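PDB 3K12: uncharacterized protein A6V7T0 from Pseudomonas aeruginosa, which is of unknown function but belongs to the YjgF-like (endoribonuclease L-PSP) family, small alpha/beta proteins that assemble here as a trimer. Local coordinates for residues E3-V8 / M14-N19; A12-A15 / T20-I23; E44-L49 / V106-V111; A74-V79 / R92-A97. All coordinates share one frame; numbering follows the deposited sequence. Where two conformers were deposited one is given.

Interaction 1: E3-V8 / M14-N19; sequences ERFEVV and MALHGN
The Phe5 ring has the CB of Leu16 at its edge, near the ring plane and 4.2 Å from CE1, while the selenomethionine Met14 reaches the ring obliquely, its CE lying 3.7 Å from Phe5 CG. Two torsions of Met14 bring that methyl there: the chain runs extended through CG (chi1 177°) and then bends at its last torsion, about the CG-SE bond (chi3 58°), which turns CE back toward Phe5. A flexible, unbranched methionine-type chain, here with selenium in place of sulfur, suits this place because it can fold against the ring. Phe5, Met14, Leu16 and Glu3 share one face of the sheet. Glu3 and Leu16 lie side by side there, pointing the same way; the glutamate is exposed and the leucine buried. On the other face Arg4 sits across from the small Ala15, and its NH2 is hydrogen-bonded to the backbone O of Val60 and of Gly58 of the second subunit.

A reciprocal pair joins the backbones of Glu3 and Leu16, Leu16 N to Glu3 O at 2.7 Å and Glu3 N to Leu16 O at 3.0 Å. Phe5 N donates to Met14 O at 2.9 Å, and the return bond from Met14 N to Phe5 O is weak. With strand directions 163° apart, this is the antiparallel pairing of a beta hairpin, strands 3-7 and 12-17, at the outer side of the chain's sheet.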
loop_
_atom_site.group_PDB
_atom_site.type_symbol
_atom_site.label_atom_id
_atom_site.label_comp_id
_atom_site.label_asym_id
_atom_site.label_seq_id
_atom_site.Cartn_x
_atom_site.Cartn_y
_atom_site.Cartn_z
ATOM N N GLU D 3 5.449 -9.265 -16.858
ATOM C CA GLU D 3 5.355 -10.717 -16.749
ATOM C C GLU D 3 4.533 -11.041 -15.507
ATOM O O GLU D 3 4.787 -10.471 -14.440
ATOM C CB GLU D 3 6.741 -11.341 -16.617
ATOM C CG GLU D 3 7.626 -11.229 -17.864
ATOM C CD GLU D 3 9.106 -11.547 -17.588
ATOM O OE1 GLU D 3 9.395 -12.545 -16.882
ATOM O OE2 GLU D 3 9.981 -10.798 -18.088
ATOM N N ARG D 4 3.547 -11.914 -15.644
ATOM C CA ARG D 4 2.689 -12.313 -14.558
ATOM C C ARG D 4 2.850 -13.785 -14.234
ATOM O O ARG D 4 3.095 -14.620 -15.134
ATOM C CB ARG D 4 1.228 -12.044 -14.902
ATOM C CG ARG D 4 0.945 -10.560 -14.960
ATOM C CD ARG D 4 -0.520 -10.312 -15.281
ATOM N NE ARG D 4 -0.832 -8.879 -15.231
ATOM C CZ ARG D 4 -0.659 -8.074 -16.260
ATOM N NH1 ARG D 4 -0.169 -8.542 -17.406
ATOM N NH2 ARG D 4 -0.960 -6.778 -16.148
ATOM N N PHE D 5 2.649 -14.100 -12.961
ATOM C CA PHE D 5 2.853 -15.458 -12.423
ATOM C C PHE D 5 1.675 -15.888 -11.578
ATOM O O PHE D 5 1.147 -15.099 -10.780
ATOM C CB PHE D 5 4.193 -15.542 -11.635
ATOM C CG PHE D 5 5.377 -15.061 -12.439
ATOM C CD1 PHE D 5 5.661 -13.693 -12.553
ATOM C CD2 PHE D 5 6.188 -15.965 -13.129
ATOM C CE1 PHE D 5 6.713 -13.236 -13.335
ATOM C CE2 PHE D 5 7.260 -15.509 -13.912
ATOM C CZ PHE D 5 7.527 -14.140 -14.007
ATOM N N GLU D 6 1.262 -17.143 -11.724
ATOM C CA GLU D 6 0.170 -17.728 -10.979
ATOM C C GLU D 6 -1.103 -16.891 -11.165
ATOM O O GLU D 6 -1.627 -16.281 -10.233
ATOM C CB GLU D 6 0.551 -17.928 -9.497
ATOM C CG GLU D 6 1.662 -18.958 -9.347
ATOM C CD GLU D 6 2.123 -19.193 -7.913
ATOM O OE1 GLU D 6 1.350 -18.964 -6.965
ATOM O OE2 GLU D 6 3.271 -19.636 -7.764
ATOM N N VAL D 7 -1.577 -16.892 -12.416
ATOM C CA VAL D 7 -2.631 -15.976 -12.867
ATOM C C VAL D 7 -3.927 -16.714 -13.096
ATOM O O VAL D 7 -3.940 -17.799 -13.703
ATOM C CB VAL D 7 -2.235 -15.261 -14.167
ATOM C CG1 VAL D 7 -3.159 -14.064 -14.413
ATOM C CG2 VAL D 7 -0.823 -14.779 -14.081
ATOM N N VAL D 8 -4.990 -16.132 -12.568
ATOM C CA VAL D 8 -6.365 -16.598 -12.755
ATOM C C VAL D 8 -7.201 -15.344 -13.089
ATOM O O VAL D 8 -6.678 -14.212 -13.045
ATOM C CB VAL D 8 -6.904 -17.346 -11.495
ATOM C CG1 VAL D 8 -6.071 -18.634 -11.215
ATOM C CG2 VAL D 8 -6.880 -16.469 -10.256
HETATM N N MSE D 14 1.725 -12.614 -8.654
HETATM C CA MSE D 14 2.886 -11.790 -8.810
HETATM C C MSE D 14 2.957 -11.156 -10.190
HETATM O O MSE D 14 2.643 -11.803 -11.193
HETATM C CB MSE D 14 4.156 -12.621 -8.488
HETATM C CG MSE D 14 5.446 -11.867 -8.691
HETATM SE SE MSE D 14 7.008 -12.822 -8.038
HETATM C CE MSE D 14 6.844 -14.485 -9.115
ATOM N N ALA D 15 3.394 -9.911 -10.249
ATOM C CA ALA D 15 3.638 -9.227 -11.513
ATOM C C ALA D 15 5.017 -8.593 -11.485
ATOM O O ALA D 15 5.395 -7.958 -10.476
ATOM C CB ALA D 15 2.544 -8.160 -11.811
ATOM N N LEU D 16 5.784 -8.770 -12.554
ATOM C CA LEU D 16 7.102 -8.196 -12.697
ATOM C C LEU D 16 7.015 -7.077 -13.738
ATOM O O LEU D 16 6.480 -7.277 -14.847
ATOM C CB LEU D 16 8.083 -9.291 -13.154
ATOM C CG LEU D 16 9.444 -9.647 -12.558
ATOM C CD1 LEU D 16 10.221 -10.433 -13.615
ATOM C CD2 LEU D 16 10.237 -8.439 -12.055
ATOM N N HIS D 17 7.520 -5.911 -13.384
ATOM C CA HIS D 17 7.599 -4.755 -14.283
ATOM C C HIS D 17 9.029 -4.279 -14.310
ATOM O O HIS D 17 9.485 -3.637 -13.372
ATOM C CB HIS D 17 6.705 -3.638 -13.786
ATOM C CG HIS D 17 6.728 -2.426 -14.663
ATOM N ND1 HIS D 17 6.752 -1.140 -14.162
ATOM C CD2 HIS D 17 6.745 -2.302 -16.013
ATOM C CE1 HIS D 17 6.763 -0.280 -15.163
ATOM N NE2 HIS D 17 6.767 -0.959 -16.297
ATOM N N GLY D 18 9.755 -4.652 -15.363
ATOM C CA GLY D 18 11.184 -4.392 -15.409
ATOM C C GLY D 18 11.829 -5.106 -14.228
ATOM O O GLY D 18 11.665 -6.326 -14.064
ATOM N N ASN D 19 12.500 -4.352 -13.371
ATOM C CA ASN D 19 13.104 -4.995 -12.196
ATOM C C ASN D 19 12.387 -4.703 -10.873
ATOM O O ASN D 19 12.969 -4.786 -9.797
ATOM C CB ASN D 19 14.598 -4.699 -12.140
ATOM C CG ASN D 19 15.373 -5.439 -13.239
ATOM O OD1 ASN D 19 15.063 -6.594 -13.594
ATOM N ND2 ASN D 19 16.361 -4.774 -13.788
#

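Interaction 2: A12-A15 / T20-I23; sequences AEMA and TVYI
Backbone hydrogen bonds come first in joining Ala15 to Tyr22. Ala15 N donates to Tyr22 O at 2.8 Å, in the carbonyl plane, and Tyr22 N returns a bond of the same 2.8 Å to Ala15 O, with an N-H...O angle of 170°. The two residues thus form an antiparallel hydrogen-bonded pair, and Met14 with Ile23 forms the non-hydrogen-bonded pair next to it. There CA-H...O contacts accompany the pair: Met14 CA lies 3.2 Å from Tyr22 O, and Ile23 CA approaches Glu13 O at 3.4 Å.

Apolar packing is carried by the face holding Met14, Val21 and Ile23. Met14 and Ile23 run side by side, with Met14 CG 3.9 Å from Ile23 CG1. The selenium of Met14 goes on to meet Val21 CG1 at 3.7 Å; that branch is anti to the backbone N of Val21 (chi1 178°), which sets it toward the neighbouring strand. Branched residues fit an extended backbone and fill this buried layer, over which Leu49 and Leu50 of helix 35-52 are laid.

A further contact brings a carbonyl to a ring: Ala15 O lies at the edge of the Tyr22 ring, in its plane. Opposite Phe5 the strand carries two residues, Glu13 and Met14, a classic beta bulge at the corner of the chain. The chemistry implies a division of labour: backbone groups of Ala15 and Tyr22 serve the pairing, helix-facing side chains the hydrophobic contact.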
loop_
_atom_site.group_PDB
_atom_site.type_symbol
_atom_site.label_atom_id
_atom_site.label_comp_id
_atom_site.label_asym_id
_atom_site.label_seq_id
_atom_site.Cartn_x
_atom_site.Cartn_y
_atom_site.Cartn_z
ATOM N N ALA D 12 -3.316 -12.020 -10.513
ATOM C CA ALA D 12 -1.994 -12.648 -10.606
ATOM C C ALA D 12 -1.437 -12.647 -9.188
ATOM O O ALA D 12 -1.576 -11.652 -8.468
ATOM C CB ALA D 12 -1.096 -11.854 -11.474
ATOM N N GLU D 13 -0.783 -13.738 -8.769
ATOM C CA GLU D 13 -0.101 -13.689 -7.487
ATOM C C GLU D 13 1.067 -12.703 -7.512
ATOM O O GLU D 13 1.375 -12.069 -6.490
ATOM C CB GLU D 13 0.401 -15.095 -7.128
ATOM C CG GLU D 13 -0.710 -16.096 -6.837
ATOM C CD GLU D 13 -1.723 -15.617 -5.802
ATOM O OE1 GLU D 13 -1.312 -15.128 -4.741
ATOM O OE2 GLU D 13 -2.933 -15.718 -6.066
HETATM N N MSE D 14 1.725 -12.614 -8.654
HETATM C CA MSE D 14 2.886 -11.790 -8.810
HETATM C C MSE D 14 2.957 -11.156 -10.190
HETATM O O MSE D 14 2.643 -11.803 -11.193
HETATM C CB MSE D 14 4.156 -12.621 -8.488
HETATM C CG MSE D 14 5.446 -11.867 -8.691
HETATM SE SE MSE D 14 7.008 -12.822 -8.038
HETATM C CE MSE D 14 6.844 -14.485 -9.115
ATOM N N ALA D 15 3.394 -9.911 -10.249
ATOM C CA ALA D 15 3.638 -9.227 -11.513
ATOM C C ALA D 15 5.017 -8.593 -11.485
ATOM O O ALA D 15 5.395 -7.958 -10.476
ATOM C CB ALA D 15 2.544 -8.160 -11.811
ATOM N N THR D 20 11.104 -4.387 -10.970
ATOM C CA THR D 20 10.274 -4.236 -9.780
ATOM C C THR D 20 9.240 -5.350 -9.736
ATOM O O THR D 20 8.610 -5.675 -10.750
ATOM C CB THR D 20 9.604 -2.861 -9.736
ATOM O OG1 THR D 20 10.622 -1.861 -9.781
ATOM C CG2 THR D 20 8.820 -2.671 -8.441
ATOM N N VAL D 21 9.098 -5.972 -8.570
ATOM C CA VAL D 21 8.216 -7.090 -8.336
ATOM C C VAL D 21 7.049 -6.664 -7.470
ATOM O O VAL D 21 7.250 -6.049 -6.414
ATOM C CB VAL D 21 8.992 -8.170 -7.526
ATOM C CG1 VAL D 21 8.099 -9.353 -7.196
ATOM C CG2 VAL D 21 10.261 -8.582 -8.288
ATOM N N TYR D 22 5.834 -7.004 -7.891
ATOM C CA TYR D 22 4.629 -6.775 -7.097
ATOM C C TYR D 22 4.048 -8.116 -6.734
ATOM O O TYR D 22 3.805 -8.935 -7.616
ATOM C CB TYR D 22 3.560 -5.941 -7.883
ATOM C CG TYR D 22 4.080 -4.567 -8.244
ATOM C CD1 TYR D 22 3.802 -3.458 -7.429
ATOM C CD2 TYR D 22 4.908 -4.377 -9.323
ATOM C CE1 TYR D 22 4.336 -2.183 -7.702
ATOM C CE2 TYR D 22 5.452 -3.103 -9.624
ATOM C CZ TYR D 22 5.167 -2.013 -8.784
ATOM O OH TYR D 22 5.689 -0.768 -9.067
ATOM N N ILE D 23 3.831 -8.356 -5.446
ATOM C CA ILE D 23 3.151 -9.542 -4.969
ATOM C C ILE D 23 1.895 -9.110 -4.214
ATOM O O ILE D 23 1.956 -8.282 -3.285
ATOM C CB ILE D 23 4.094 -10.399 -4.064
ATOM C CG1 ILE D 23 5.258 -10.945 -4.902
ATOM C CG2 ILE D 23 3.287 -11.521 -3.413
ATOM C CD1 ILE D 23 6.340 -11.600 -4.037
#

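Interaction 3: E44-L49 / V106-V111; sequences ENIDRL and VEMIVV
Ile46 meets Val110 with its longer branch, the CG1 arm that spans from the helix to the strand. From CB the side chain sets out toward strand 106-113, and a first torsion of -68° holds CG1 anti to the carbonyl carbon, beside the backbone N. CG1 itself comes within 4.2 Å of Val110 CG2. One bond farther, CD1 closes on the same methyl at 3.7 Å, the nearest approach between the two segments. CD1 also meets the selenium of the selenomethionine Met108, more loosely, at 4.3 Å. Both partners project from the same side of the strand, two residues apart, and the tip of the isoleucine touches both. Isoleucine suits the place by its reach, and the valine meets that tip with its CG2 methyl. No hydrogen bond crosses here: the contact is buried and wholly apolar.

Away from the strand, the helix shows its polar side. Arg48 grips Asn45 side-on, its NE at 3.1 Å and NH1 at 2.9 Å from the one atom OD1, both coming from the same face of the amide. Asn45 OD1 lies within 8° of the guanidinium plane, so the pair of bonds should restrain the rotation of that group, whose NH2 also makes a salt bridge with Glu6. Amphipathic helix 35-52 packs on the sheet with Ile46 among its inward residues, the helix-on-sheet layering of an alpha/beta fold of the YjgF-like family.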
loop_
_atom_site.group_PDB
_atom_site.type_symbol
_atom_site.label_atom_id
_atom_site.label_comp_id
_atom_site.label_asym_id
_atom_site.label_seq_id
_atom_site.Cartn_x
_atom_site.Cartn_y
_atom_site.Cartn_z
ATOM N N GLU D 44 7.296 -17.549 3.853
ATOM C CA GLU D 44 7.863 -18.586 2.994
ATOM C C GLU D 44 7.304 -18.536 1.572
ATOM O O GLU D 44 8.068 -18.705 0.609
ATOM C CB GLU D 44 7.686 -19.988 3.552
ATOM C CG GLU D 44 8.227 -20.982 2.551
ATOM C CD GLU D 44 8.383 -22.359 3.090
ATOM O OE1 GLU D 44 9.464 -22.948 2.863
ATOM O OE2 GLU D 44 7.419 -22.841 3.715
ATOM N N ASN D 45 6.005 -18.290 1.428
ATOM C CA ASN D 45 5.446 -18.213 0.077
ATOM C C ASN D 45 5.993 -16.992 -0.672
ATOM O O ASN D 45 6.305 -17.063 -1.877
ATOM C CB ASN D 45 3.920 -18.160 0.090
ATOM C CG ASN D 45 3.334 -18.473 -1.289
ATOM O OD1 ASN D 45 3.630 -19.541 -1.866
ATOM N ND2 ASN D 45 2.522 -17.554 -1.841
ATOM N N ILE D 46 6.169 -15.866 0.037
ATOM C CA ILE D 46 6.858 -14.724 -0.558
ATOM C C ILE D 46 8.260 -15.077 -1.040
ATOM O O ILE D 46 8.685 -14.694 -2.122
ATOM C CB ILE D 46 6.840 -13.499 0.403
ATOM C CG1 ILE D 46 5.400 -12.965 0.535
ATOM C CG2 ILE D 46 7.752 -12.386 -0.072
ATOM C CD1 ILE D 46 5.155 -12.150 1.818
ATOM N N ASP D 47 8.982 -15.826 -0.195
ATOM C CA ASP D 47 10.342 -16.250 -0.527
ATOM C C ASP D 47 10.358 -17.045 -1.830
ATOM O O ASP D 47 11.207 -16.841 -2.680
ATOM C CB ASP D 47 10.933 -17.118 0.617
ATOM C CG ASP D 47 12.389 -16.782 0.917
ATOM O OD1 ASP D 47 12.718 -15.614 1.091
ATOM O OD2 ASP D 47 13.221 -17.708 1.055
ATOM N N ARG D 48 9.423 -17.984 -1.927
ATOM C CA ARG D 48 9.328 -18.888 -3.096
ATOM C C ARG D 48 9.054 -18.060 -4.337
ATOM O O ARG D 48 9.712 -18.225 -5.355
ATOM C CB ARG D 48 8.244 -19.913 -2.883
ATOM C CG ARG D 48 7.988 -20.808 -4.084
ATOM C CD ARG D 48 6.800 -21.722 -3.858
ATOM N NE ARG D 48 5.538 -20.996 -3.821
ATOM C CZ ARG D 48 4.894 -20.551 -4.908
ATOM N NH1 ARG D 48 3.754 -19.905 -4.774
ATOM N NH2 ARG D 48 5.381 -20.743 -6.125
ATOM N N LEU D 49 8.089 -17.142 -4.216
ATOM C CA LEU D 49 7.737 -16.291 -5.332
ATOM C C LEU D 49 8.897 -15.410 -5.772
ATOM O O LEU D 49 9.240 -15.373 -6.958
ATOM C CB LEU D 49 6.523 -15.432 -4.970
ATOM C CG LEU D 49 5.168 -16.126 -4.946
ATOM C CD1 LEU D 49 4.090 -15.295 -4.256
ATOM C CD2 LEU D 49 4.751 -16.470 -6.380
ATOM N N VAL D 106 -3.325 -12.521 9.548
ATOM C CA VAL D 106 -2.466 -11.504 8.953
ATOM C C VAL D 106 -2.479 -11.652 7.433
ATOM O O VAL D 106 -2.678 -12.741 6.886
ATOM C CB VAL D 106 -1.007 -11.579 9.507
ATOM C CG1 VAL D 106 -0.322 -12.903 9.160
ATOM C CG2 VAL D 106 -0.180 -10.358 9.060
ATOM N N GLU D 107 -2.279 -10.530 6.754
ATOM C CA GLU D 107 -2.168 -10.504 5.314
ATOM C C GLU D 107 -1.073 -9.516 4.964
ATOM O O GLU D 107 -0.988 -8.454 5.588
ATOM C CB GLU D 107 -3.492 -10.088 4.688
ATOM C CG GLU D 107 -3.441 -10.013 3.148
ATOM C CD GLU D 107 -4.819 -9.942 2.475
ATOM O OE1 GLU D 107 -4.857 -9.779 1.219
ATOM O OE2 GLU D 107 -5.852 -10.068 3.161
HETATM N N MSE D 108 -0.227 -9.865 4.001
HETATM C CA MSE D 108 0.890 -8.995 3.585
HETATM C C MSE D 108 0.795 -8.690 2.107
HETATM O O MSE D 108 0.367 -9.545 1.301
HETATM C CB MSE D 108 2.208 -9.678 3.832
HETATM C CG MSE D 108 2.486 -9.778 5.327
HETATM SE SE MSE D 108 4.262 -10.462 5.663
HETATM C CE MSE D 108 4.156 -10.699 7.579
ATOM N N ILE D 109 1.246 -7.490 1.744
ATOM C CA ILE D 109 1.270 -7.017 0.351
ATOM C C ILE D 109 2.663 -6.474 0.083
ATOM O O ILE D 109 3.189 -5.685 0.890
ATOM C CB ILE D 109 0.243 -5.870 0.118
ATOM C CG1 ILE D 109 -1.106 -6.208 0.743
ATOM C CG2 ILE D 109 0.109 -5.598 -1.393
ATOM C CD1 ILE D 109 -2.051 -4.973 0.918
ATOM N N VAL D 110 3.288 -6.887 -0.999
ATOM C CA VAL D 110 4.718 -6.701 -1.152
ATOM C C VAL D 110 5.129 -6.000 -2.444
ATOM O O VAL D 110 4.579 -6.292 -3.518
ATOM C CB VAL D 110 5.409 -8.080 -1.148
ATOM C CG1 VAL D 110 6.913 -7.973 -1.361
ATOM C CG2 VAL D 110 5.077 -8.826 0.150
ATOM N N VAL D 111 6.080 -5.092 -2.331
ATOM C CA VAL D 111 6.853 -4.602 -3.467
ATOM C C VAL D 111 8.321 -4.925 -3.224
ATOM O O VAL D 111 8.825 -4.714 -2.099
ATOM C CB VAL D 111 6.681 -3.074 -3.672
ATOM C CG1 VAL D 111 7.438 -2.617 -4.899
ATOM C CG2 VAL D 111 5.217 -2.761 -3.858
#

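Interaction 4: A74-V79 / R92-A97; sequences AGLNQV and RACSLA
Asn77 and Arg92 cross at an angle, amide and guanidinium planes 41° apart, and are joined through a single oxygen. The arginine comes end-on: NH2 donates to Asn77 OD1 at 2.9 Å and NH1 to the same OD1 at 3.0 Å. Neither bond is straight, both N-H...O angles being near 140°, as expected when two nitrogens converge on one acceptor. OD1 stays near the guanidinium plane, at its edge, whereas both donors are tilted out of the plane of the amide. Arg92 gets there by a bent path. Its CG is placed between the backbone N and the carbonyl carbon (chi1 45°), and a second bend at chi3 swings the head toward the helix. A long arginine suits the span, since the axes of 74-79 and 92-96 come no closer than 11.9 Å, and a short asparagine offers a neutral acceptor on the helix side.

Leu76 and Arg92 come from opposite directions. Leu76 CD2 approaches the guanidinium obliquely, 4.2 Å from NH2, and the same methyl rests on Cys94 SG at 3.9 Å. Leucine and cysteine thus make the apolar part of the contact, where Leu76 also touches Ile65 of strand 60-67 and Thr39 of helix 35-52.

Segments 74-79 and 92-96 run nearly antiparallel, and their helix and strand belong to one beta-alpha-beta unit that begins with strand 60-67. Trp80 of the same helix makes a cation-pi contact with Arg92, while backbone bonds from Arg92 and Leu96 continue into the third subunit.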
loop_
_atom_site.group_PDB
_atom_site.type_symbol
_atom_site.label_atom_id
_atom_site.label_comp_id
_atom_site.label_asym_id
_atom_site.label_seq_id
_atom_site.Cartn_x
_atom_site.Cartn_y
_atom_site.Cartn_z
ATOM N N ALA D 74 2.894 -8.952 18.872
ATOM C CA ALA D 74 4.196 -9.439 19.317
ATOM C C ALA D 74 4.654 -10.696 18.577
ATOM O O ALA D 74 5.836 -10.808 18.226
ATOM C CB ALA D 74 4.180 -9.669 20.830
ATOM N N GLY D 75 3.735 -11.630 18.317
ATOM C CA GLY D 75 4.052 -12.863 17.573
ATOM C C GLY D 75 4.445 -12.604 16.130
ATOM O O GLY D 75 5.396 -13.209 15.613
ATOM N N LEU D 76 3.726 -11.686 15.485
ATOM C CA LEU D 76 4.096 -11.260 14.142
ATOM C C LEU D 76 5.529 -10.767 14.140
ATOM O O LEU D 76 6.357 -11.160 13.305
ATOM C CB LEU D 76 3.159 -10.113 13.707
ATOM C CG LEU D 76 3.658 -9.232 12.548
ATOM C CD1 LEU D 76 3.522 -9.997 11.263
ATOM C CD2 LEU D 76 2.888 -7.902 12.472
ATOM N N ASN D 77 5.842 -9.885 15.099
ATOM C CA ASN D 77 7.169 -9.282 15.090
ATOM C C ASN D 77 8.289 -10.244 15.476
ATOM O O ASN D 77 9.408 -10.084 15.014
ATOM C CB ASN D 77 7.227 -8.037 15.970
ATOM C CG ASN D 77 6.373 -6.929 15.438
ATOM O OD1 ASN D 77 6.185 -6.776 14.223
ATOM N ND2 ASN D 77 5.816 -6.145 16.343
ATOM N N GLN D 78 7.950 -11.240 16.292
ATOM C CA GLN D 78 8.899 -12.299 16.674
ATOM C C GLN D 78 9.424 -12.997 15.421
ATOM O O GLN D 78 10.639 -13.132 15.232
ATOM C CB GLN D 78 8.211 -13.293 17.615
ATOM C CG GLN D 78 9.025 -14.522 18.048
ATOM C CD GLN D 78 8.113 -15.605 18.649
ATOM O OE1 GLN D 78 8.397 -16.805 18.549
ATOM N NE2 GLN D 78 7.007 -15.188 19.240
ATOM N N VAL D 79 8.510 -13.395 14.541
ATOM C CA VAL D 79 8.928 -14.054 13.296
ATOM C C VAL D 79 9.637 -13.080 12.350
ATOM O O VAL D 79 10.678 -13.402 11.776
ATOM C CB VAL D 79 7.722 -14.734 12.596
ATOM C CG1 VAL D 79 8.123 -15.356 11.278
ATOM C CG2 VAL D 79 7.113 -15.771 13.528
ATOM N N ARG D 92 8.030 -1.209 6.227
ATOM C CA ARG D 92 6.764 -1.841 6.548
ATOM C C ARG D 92 5.799 -0.836 7.145
ATOM O O ARG D 92 6.200 0.196 7.674
ATOM C CB ARG D 92 6.942 -3.086 7.429
ATOM C CG ARG D 92 7.908 -2.939 8.582
ATOM C CD ARG D 92 7.805 -4.109 9.558
ATOM N NE ARG D 92 6.753 -3.942 10.554
ATOM C CZ ARG D 92 6.474 -4.859 11.477
ATOM N NH1 ARG D 92 7.153 -6.012 11.498
ATOM N NH2 ARG D 92 5.495 -4.654 12.351
ATOM N N ALA D 93 4.534 -1.165 7.072
ATOM C CA ALA D 93 3.497 -0.394 7.760
ATOM C C ALA D 93 2.426 -1.367 8.196
ATOM O O ALA D 93 1.857 -2.080 7.361
ATOM C CB ALA D 93 2.926 0.692 6.863
ATOM N N CYS D 94 2.169 -1.417 9.492
ATOM C CA CYS D 94 1.267 -2.414 10.057
ATOM C C CYS D 94 0.135 -1.702 10.735
ATOM O O CYS D 94 0.378 -0.768 11.498
ATOM C CB CYS D 94 2.021 -3.244 11.098
ATOM S SG CYS D 94 0.980 -4.521 11.948
ATOM N N SER D 95 -1.084 -2.136 10.448
ATOM C CA SER D 95 -2.270 -1.635 11.153
ATOM C C SER D 95 -3.284 -2.772 11.337
ATOM O O SER D 95 -3.117 -3.865 10.775
ATOM C CB SER D 95 -2.858 -0.442 10.390
ATOM O OG SER D 95 -3.406 -0.862 9.138
ATOM N N LEU D 96 -4.316 -2.548 12.132
ATOM C CA LEU D 96 -5.290 -3.598 12.380
ATOM C C LEU D 96 -6.349 -3.498 11.297
ATOM O O LEU D 96 -6.735 -2.387 10.878
ATOM C CB LEU D 96 -5.896 -3.442 13.778
ATOM C CG LEU D 96 -4.907 -3.651 14.936
ATOM C CD1 LEU D 96 -5.563 -3.396 16.302
ATOM C CD2 LEU D 96 -4.287 -5.033 14.966
ATOM N N ALA D 97 -6.775 -4.646 10.785
ATOM C CA ALA D 97 -7.767 -4.667 9.717
ATOM C C ALA D 97 -8.655 -5.887 9.858
ATOM O O ALA D 97 -8.222 -6.912 10.378
ATOM C CB ALA D 97 -7.089 -4.653 8.351
#

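In the fold
All four contacts bear on one mixed sheet. Interactions 1 and 2 share Met14 and Ala15, their centres about 5 Å apart, and build the sheet's first three strands. Interaction 3 lies about 2 Å from the centre of the chain. It connects to interaction 2 through a probable hydrogen bond from Ile23 N to Val110 O of 2.9 Å, and to interaction 1 through the salt bridge of Glu6 OE2 with Arg48 NH2, also 2.9 Å. A glycerol is hydrogen-bonded to Glu107 OE1 on strand 106-113. Interaction 4, nested in the loop that interaction 3 closes, touches it where Met108 CE meets Leu76 CD1 at 3.8 Å. Its centre is about 26 Å from that of interaction 1.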